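Local coordinates for histidinol dehydrogenase (Elizabethkingia anophelis NUHP1, PDB 6AN0), which probably catalyses the two successive NAD-dependent oxidations, at a zinc site, that convert L-histidinol by way of L-histidinaldehyde into L-histidine, at residues A[80-83]-A[84-88]; A[169-172]-A[173-177]; A[254-257]-A[258-262]. One frame throughout, in Å; residues are numbered along the deposited sequence.

Contact 1 (A[80-83]-A[84-88])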
loop_
_atom_site.group_PDB
_atom_site.type_symbol
_atom_site.label_atom_id
_atom_site.label_comp_id
_atom_site.label_asym_id
_atom_site.label_seq_id
_atom_site.Cartn_x
_atom_site.Cartn_y
_atom_site.Cartn_z
ATOM N N ALA A 80 -24.189 -7.529 -28.091
ATOM C CA ALA A 80 -24.927 -8.484 -28.910
ATOM C C ALA A 80 -24.098 -9.704 -29.297
ATOM O O ALA A 80 -24.660 -10.673 -29.815
ATOM C CB ALA A 80 -25.446 -7.793 -30.170
ATOM N N LEU A 81 -22.785 -9.682 -29.069
ATOM C CA LEU A 81 -21.919 -10.810 -29.384
ATOM C C LEU A 81 -21.629 -11.690 -28.174
ATOM O O LEU A 81 -20.816 -12.614 -28.276
ATOM C CB LEU A 81 -20.600 -10.314 -29.978
ATOM C CG LEU A 81 -20.647 -9.540 -31.294
ATOM C CD1 LEU A 81 -19.314 -8.838 -31.524
ATOM C CD2 LEU A 81 -20.981 -10.462 -32.450
ATOM N N VAL A 82 -22.251 -11.420 -27.032
ATOM C CA VAL A 82 -22.053 -12.219 -25.830
ATOM C C VAL A 82 -23.285 -13.089 -25.623
ATOM O O VAL A 82 -24.412 -12.581 -25.591
ATOM C CB VAL A 82 -21.792 -11.334 -24.604
ATOM C CG1 VAL A 82 -21.516 -12.211 -23.390
ATOM C CG2 VAL A 82 -20.627 -10.386 -24.876
ATOM N N SER A 83 -23.069 -14.395 -25.478
ATOM C CA SER A 83 -24.168 -15.346 -25.388
ATOM C C SER A 83 -24.957 -15.152 -24.097
ATOM O O SER A 83 -24.452 -14.633 -23.099
ATOM C CB SER A 83 -23.645 -16.780 -25.447
ATOM O OG SER A 83 -23.160 -17.189 -24.174
ATOM N N ASP A 84 -26.214 -15.606 -24.122
ATOM C CA ASP A 84 -27.059 -15.497 -22.937
ATOM C C ASP A 84 -26.486 -16.288 -21.764
ATOM O O ASP A 84 -26.558 -15.840 -20.615
ATOM C CB ASP A 84 -28.477 -15.970 -23.260
ATOM C CG ASP A 84 -29.239 -14.982 -24.129
ATOM O OD1 ASP A 84 -28.974 -13.765 -24.031
ATOM O OD2 ASP A 84 -30.109 -15.427 -24.910
ATOM N N GLU A 85 -25.907 -17.466 -22.030
ATOM C CA GLU A 85 -25.368 -18.278 -20.939
ATOM C C GLU A 85 -24.136 -17.635 -20.310
ATOM O O GLU A 85 -23.918 -17.752 -19.097
ATOM C CB GLU A 85 -25.027 -19.680 -21.430
ATOM C CG GLU A 85 -26.217 -20.601 -21.596
ATOM C CD GLU A 85 -25.798 -22.005 -21.983
ATOM O OE1 GLU A 85 -24.576 -22.268 -22.012
ATOM O OE2 GLU A 85 -26.686 -22.844 -22.256
ATOM N N LEU A 86 -23.302 -16.975 -21.116
ATOM C CA LEU A 86 -22.154 -16.275 -20.545
ATOM C C LEU A 86 -22.605 -15.054 -19.748
ATOM O O LEU A 86 -22.082 -14.787 -18.660
ATOM C CB LEU A 86 -21.174 -15.873 -21.651
ATOM C CG LEU A 86 -19.895 -15.172 -21.167
ATOM C CD1 LEU A 86 -19.198 -16.008 -20.100
ATOM C CD2 LEU A 86 -18.955 -14.898 -22.327
ATOM N N ILE A 87 -23.593 -14.319 -20.269
ATOM C CA ILE A 87 -24.148 -13.173 -19.550
ATOM C C ILE A 87 -24.605 -13.587 -18.156
ATOM O O ILE A 87 -24.327 -12.912 -17.157
ATOM C CB ILE A 87 -25.304 -12.556 -20.359
ATOM C CG1 ILE A 87 -24.755 -11.687 -21.493
ATOM C CG2 ILE A 87 -26.244 -11.777 -19.447
ATOM C CD1 ILE A 87 -25.842 -11.101 -22.382
ATOM N N GLN A 88 -25.317 -14.710 -18.074
ATOM C CA GLN A 88 -25.810 -15.186 -16.785
ATOM C C GLN A 88 -24.658 -15.536 -15.849
ATOM O O GLN A 88 -24.707 -15.237 -14.648
ATOM C CB GLN A 88 -26.721 -16.393 -17.014
ATOM C CG GLN A 88 -27.203 -17.091 -15.767
ATOM C CD GLN A 88 -28.231 -18.161 -16.096
ATOM O OE1 GLN A 88 -29.333 -17.856 -16.555
ATOM N NE2 GLN A 88 -27.863 -19.424 -15.890
HETATM O O HOH W 1 -26.939 -12.619 -25.844
#
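An N-cap with a hydrophobic staple starts helix 84-102, Ser83 giving the polar half of the motif and Val82 with Ile87 the apolar half. Ser83 OG accepts from Leu86 N at 3.1 Å, with an N-H...O angle of 161°. The hydroxyl gets there because OG sits between the backbone N and the carbonyl carbon (chi1 81°), turned forward over the opening turn. A short side chain with an oxygen one bond beyond CB suits this place. The carbonyl of the same residue makes the first helical bond, Ile87 N to Ser83 O, at 3.0 Å.

On the apolar side of the cap, Val82 CG1 lies 3.8 Å from Ile87 CG1 and 3.9 Å from Leu86 CD2, so a single methyl branch wedges against both side chains. It is the branch set anti to the backbone N (chi1 -177°). Ile87 CG1 also rests on the cap residue's carbonyl, 3.4 Å from Ser83 O. Leu86 also packs on Ala417 of the second subunit.

Asp84 and Glu85 occupy the first two helical positions, where carboxylates would probably be favoured by the positive end of the helix dipole. The cap thus supplies the Leu86 N-H with an acceptor that no preceding helical turn could offer, while the staple holds the incoming loop against the helix.

Contact 2 (A[169-172]-A[173-177])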
loop_
_atom_site.group_PDB
_atom_site.type_symbol
_atom_site.label_atom_id
_atom_site.label_comp_id
_atom_site.label_asym_id
_atom_site.label_seq_id
_atom_site.Cartn_x
_atom_site.Cartn_y
_atom_site.Cartn_z
ATOM N N GLY A 169 -8.385 -3.014 -34.957
ATOM C CA GLY A 169 -8.866 -1.966 -34.083
ATOM C C GLY A 169 -9.920 -2.374 -33.072
ATOM O O GLY A 169 -10.467 -1.500 -32.388
ATOM N N ASN A 170 -10.197 -3.665 -32.920
ATOM C CA ASN A 170 -11.303 -4.112 -32.084
ATOM C C ASN A 170 -10.837 -4.631 -30.727
ATOM O O ASN A 170 -9.701 -5.082 -30.561
ATOM C CB ASN A 170 -12.107 -5.194 -32.809
ATOM C CG ASN A 170 -12.732 -4.684 -34.082
ATOM O OD1 ASN A 170 -12.702 -5.349 -35.116
ATOM N ND2 ASN A 170 -13.284 -3.478 -34.022
ATOM N N ILE A 171 -11.740 -4.538 -29.746
ATOM C CA ILE A 171 -11.560 -5.076 -28.403
ATOM C C ILE A 171 -12.492 -6.271 -28.253
ATOM O O ILE A 171 -13.626 -6.239 -28.748
ATOM C CB ILE A 171 -11.868 -4.008 -27.334
ATOM C CG1 ILE A 171 -10.998 -2.765 -27.532
ATOM C CG2 ILE A 171 -11.717 -4.567 -25.919
ATOM C CD1 ILE A 171 -9.536 -3.031 -27.395
ATOM N N ASN A 172 -12.023 -7.317 -27.572
ATOM C CA ASN A 172 -12.833 -8.517 -27.408
ATOM C C ASN A 172 -14.189 -8.160 -26.795
ATOM O O ASN A 172 -14.245 -7.380 -25.837
ATOM C CB ASN A 172 -12.118 -9.530 -26.515
ATOM C CG ASN A 172 -12.798 -10.888 -26.535
ATOM O OD1 ASN A 172 -13.849 -11.077 -25.926
ATOM N ND2 ASN A 172 -12.208 -11.833 -27.247
ATOM N N PRO A 173 -15.292 -8.712 -27.313
ATOM C CA PRO A 173 -16.624 -8.301 -26.827
ATOM C C PRO A 173 -16.868 -8.584 -25.360
ATOM O O PRO A 173 -17.612 -7.830 -24.718
ATOM C CB PRO A 173 -17.590 -9.106 -27.715
ATOM C CG PRO A 173 -16.745 -10.141 -28.406
ATOM C CD PRO A 173 -15.381 -9.528 -28.534
ATOM N N ALA A 174 -16.290 -9.656 -24.807
ATOM C CA ALA A 174 -16.498 -9.945 -23.384
ATOM C C ALA A 174 -15.885 -8.882 -22.485
ATOM O O ALA A 174 -16.418 -8.600 -21.399
ATOM C CB ALA A 174 -15.934 -11.321 -23.026
ATOM N N ILE A 175 -14.761 -8.289 -22.888
ATOM C CA ILE A 175 -14.189 -7.206 -22.095
ATOM C C ILE A 175 -15.132 -6.011 -22.072
ATOM O O ILE A 175 -15.403 -5.433 -21.009
ATOM C CB ILE A 175 -12.805 -6.803 -22.638
ATOM C CG1 ILE A 175 -11.787 -7.911 -22.392
ATOM C CG2 ILE A 175 -12.340 -5.471 -22.008
ATOM C CD1 ILE A 175 -10.411 -7.612 -23.005
ATOM N N LEU A 176 -15.617 -5.600 -23.250
ATOM C CA LEU A 176 -16.470 -4.416 -23.323
ATOM C C LEU A 176 -17.796 -4.658 -22.615
ATOM O O LEU A 176 -18.284 -3.786 -21.882
ATOM C CB LEU A 176 -16.703 -4.018 -24.787
ATOM C CG LEU A 176 -15.442 -3.639 -25.576
ATOM C CD1 LEU A 176 -15.795 -3.307 -27.017
ATOM C CD2 LEU A 176 -14.728 -2.468 -24.910
ATOM N N TYR A 177 -18.398 -5.833 -22.835
ATOM C CA TYR A 177 -19.633 -6.174 -22.136
ATOM C C TYR A 177 -19.450 -6.074 -20.625
ATOM O O TYR A 177 -20.257 -5.444 -19.927
ATOM C CB TYR A 177 -20.107 -7.585 -22.516
ATOM C CG TYR A 177 -21.207 -8.043 -21.581
ATOM C CD1 TYR A 177 -20.932 -8.830 -20.455
ATOM C CD2 TYR A 177 -22.512 -7.613 -21.772
ATOM C CE1 TYR A 177 -21.950 -9.204 -19.568
ATOM C CE2 TYR A 177 -23.525 -7.978 -20.896
ATOM C CZ TYR A 177 -23.241 -8.766 -19.803
ATOM O OH TYR A 177 -24.265 -9.114 -18.958
#
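Asn172 and Ala174 meet through a side-chain cap at the start of helix 173-181. Asn172 OD1 accepts from Ala174 N at 3.0 Å with an N-H...O angle of 152°, and the donor lies in the amide plane, on a lone pair of OD1. Having CG anti to the backbone N (chi1 -169°) brings the amide across Pro173 at a slant, with its oxygen directed at the first helical N-H.

Pro173 itself brings no N-H. OD1 comes within 3.1 Å of Pro173 N, but with no hydrogen there to share this is simply close packing, and the amide carbon Asn172 CG lies 3.5 Å from Pro173 CD. A proline fits the first helical position well, since its fixed phi agrees with the helix and it leaves one donor fewer to satisfy.

The next two donors converge on one acceptor. Asn172 O takes Ile175 N at 3.1 Å through a strongly bent, weak bond (126°), and Leu176 N at 3.4 Å through a straighter but long and also weak one. The regular pattern is established a residue later, where Tyr177 N donates to Pro173 O at 2.9 Å. Outside the two segments, Asp166 OD1 accepts from Asn170 N, Lys189 NZ donates to Gly169 O, and Thr178 OG1 is bonded to Ala174 O.

On the apolar side, Ile171 CG2 packs 3.8 Å from Leu176 CD2, the two side chains crossing at about a right angle, and it also touches Ile175 CG2 more loosely. Both isoleucines continue onto Thr163 of strand 158-163. The Ile171-Leu176 pair, bracketing the turn, is a hydrophobic staple; it accompanies Asn172 as N-cap and Pro173, a residue common at the first helical position.

Contact 3 (A[254-257]-A[258-262])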
loop_
_atom_site.group_PDB
_atom_site.type_symbol
_atom_site.label_atom_id
_atom_site.label_comp_id
_atom_site.label_asym_id
_atom_site.label_seq_id
_atom_site.Cartn_x
_atom_site.Cartn_y
_atom_site.Cartn_z
ATOM N N GLU A 254 -7.267 -36.969 -8.136
ATOM C CA GLU A 254 -7.804 -36.406 -9.374
ATOM C C GLU A 254 -8.047 -34.911 -9.233
ATOM O O GLU A 254 -7.766 -34.141 -10.159
ATOM C CB GLU A 254 -9.101 -37.100 -9.786
ATOM C CG GLU A 254 -9.607 -36.601 -11.150
ATOM C CD GLU A 254 -10.980 -37.127 -11.513
ATOM O OE1 GLU A 254 -11.833 -37.269 -10.609
ATOM O OE2 GLU A 254 -11.205 -37.395 -12.707
ATOM N N PHE A 255 -8.583 -34.485 -8.083
ATOM C CA PHE A 255 -8.836 -33.062 -7.855
ATOM C C PHE A 255 -7.527 -32.285 -7.777
ATOM O O PHE A 255 -7.394 -31.204 -8.366
ATOM C CB PHE A 255 -9.623 -32.839 -6.558
ATOM C CG PHE A 255 -11.024 -33.392 -6.550
ATOM C CD1 PHE A 255 -11.541 -34.118 -7.612
ATOM C CD2 PHE A 255 -11.835 -33.176 -5.432
ATOM C CE1 PHE A 255 -12.824 -34.614 -7.564
ATOM C CE2 PHE A 255 -13.119 -33.674 -5.379
ATOM C CZ PHE A 255 -13.617 -34.401 -6.444
ATOM N N VAL A 256 -6.556 -32.812 -7.026
ATOM C CA VAL A 256 -5.288 -32.107 -6.841
ATOM C C VAL A 256 -4.569 -31.937 -8.176
ATOM O O VAL A 256 -4.058 -30.855 -8.488
ATOM C CB VAL A 256 -4.411 -32.848 -5.810
ATOM C CG1 VAL A 256 -3.005 -32.258 -5.780
ATOM C CG2 VAL A 256 -5.047 -32.776 -4.412
ATOM N N ALA A 257 -4.520 -32.997 -8.984
ATOM C CA ALA A 257 -3.894 -32.882 -10.300
ATOM C C ALA A 257 -4.570 -31.812 -11.153
ATOM O O ALA A 257 -3.894 -31.011 -11.816
ATOM C CB ALA A 257 -3.935 -34.230 -11.012
ATOM N N ALA A 258 -5.906 -31.780 -11.146
ATOM C CA ALA A 258 -6.627 -30.773 -11.922
ATOM C C ALA A 258 -6.323 -29.362 -11.429
ATOM O O ALA A 258 -6.189 -28.429 -12.235
ATOM C CB ALA A 258 -8.131 -31.053 -11.870
ATOM N N ASP A 259 -6.198 -29.182 -10.110
ATOM C CA ASP A 259 -5.859 -27.869 -9.563
ATOM C C ASP A 259 -4.467 -27.427 -10.007
ATOM O O ASP A 259 -4.275 -26.281 -10.443
ATOM C CB ASP A 259 -5.962 -27.894 -8.037
ATOM C CG ASP A 259 -7.400 -28.088 -7.561
ATOM O OD1 ASP A 259 -8.321 -27.726 -8.324
ATOM O OD2 ASP A 259 -7.615 -28.591 -6.435
ATOM N N LEU A 260 -3.482 -28.321 -9.897
ATOM C CA LEU A 260 -2.137 -28.017 -10.379
ATOM C C LEU A 260 -2.158 -27.634 -11.850
ATOM O O LEU A 260 -1.519 -26.656 -12.260
ATOM C CB LEU A 260 -1.214 -29.215 -10.170
ATOM C CG LEU A 260 -0.945 -29.658 -8.734
ATOM C CD1 LEU A 260 -0.109 -30.924 -8.755
ATOM C CD2 LEU A 260 -0.248 -28.534 -7.959
ATOM N N LEU A 261 -2.866 -28.413 -12.670
ATOM C CA LEU A 261 -2.865 -28.128 -14.100
ATOM C C LEU A 261 -3.619 -26.845 -14.416
ATOM O O LEU A 261 -3.291 -26.166 -15.394
ATOM C CB LEU A 261 -3.445 -29.311 -14.869
ATOM C CG LEU A 261 -2.498 -30.518 -14.900
ATOM C CD1 LEU A 261 -3.180 -31.743 -15.456
ATOM C CD2 LEU A 261 -1.264 -30.189 -15.730
ATOM N N SER A 262 -4.615 -26.485 -13.599
ATOM C CA SER A 262 -5.309 -25.222 -13.826
ATOM C C SER A 262 -4.359 -24.042 -13.661
ATOM O O SER A 262 -4.399 -23.092 -14.451
ATOM C CB SER A 262 -6.524 -25.095 -12.896
ATOM O OG SER A 262 -6.158 -24.901 -11.542
#
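The Asp259 carboxylate presents one face to the backbone of Phe255: Phe255 O stands almost directly above the carboxylate carbon, 3.2 Å from Asp259 CG. Placing CG beside the backbone N (chi1 -67°) folds the group back over the preceding turn. The Phe255 ring extends away from the 258-262 segment. Asp259 OD2 forms a salt bridge with Arg430 of the second subunit, which also packs on Phe255 and whose charge probably offsets the closeness of OD2 to Phe255 O, so an acid and an aromatic one turn apart are both used at the dimer interface.

These residues belong to helix 253-264, the crossover of a beta-alpha-beta unit between parallel strands 242-247 and 271-276. Its i to i+4 backbone bonds continue from Ala258 N, which donates to Glu254 O at 3.2 Å, through to Leu261 N, which donates to Ala257 O at 2.9 Å.

Val256 and Leu260 are spaced one turn apart, with Val256 CG1 a loose 4.4 Å from Leu260 CD1. Their branched apolar side chains suit the face turned to the sheet, where both touch Val245, while Ala257 and Ala258 are small, which is consistent with the close approach of Gln288 and Gln292 of helix 279-293; Ala258 also packs on Ala426 of the second subunit. Gln263, a predicted zinc ligand, follows directly on the same helix.

How the contacts relate
From the N terminus the three contacts come in series, none nesting in or crossing another, and each closes no more than a local turn. Contact 1 ends the loop after helix 72-79 and opens helix 84-102; contact 2 ends the loop after strand 158-163 and opens helix 173-181. Although distant in sequence, these two capped starts touch: Ile87 CG2 lies 3.4 Å from Tyr177 OH, and Leu81 CB 4.0 Å from Pro173 CB. Contact 3 lies in the crossover helix 253-264 that packs on the six-stranded parallel sheet, its nearest atoms about 17 Å from contact 1 and about 19 Å from contact 2. Contacts 1 and 3 both meet the second subunit.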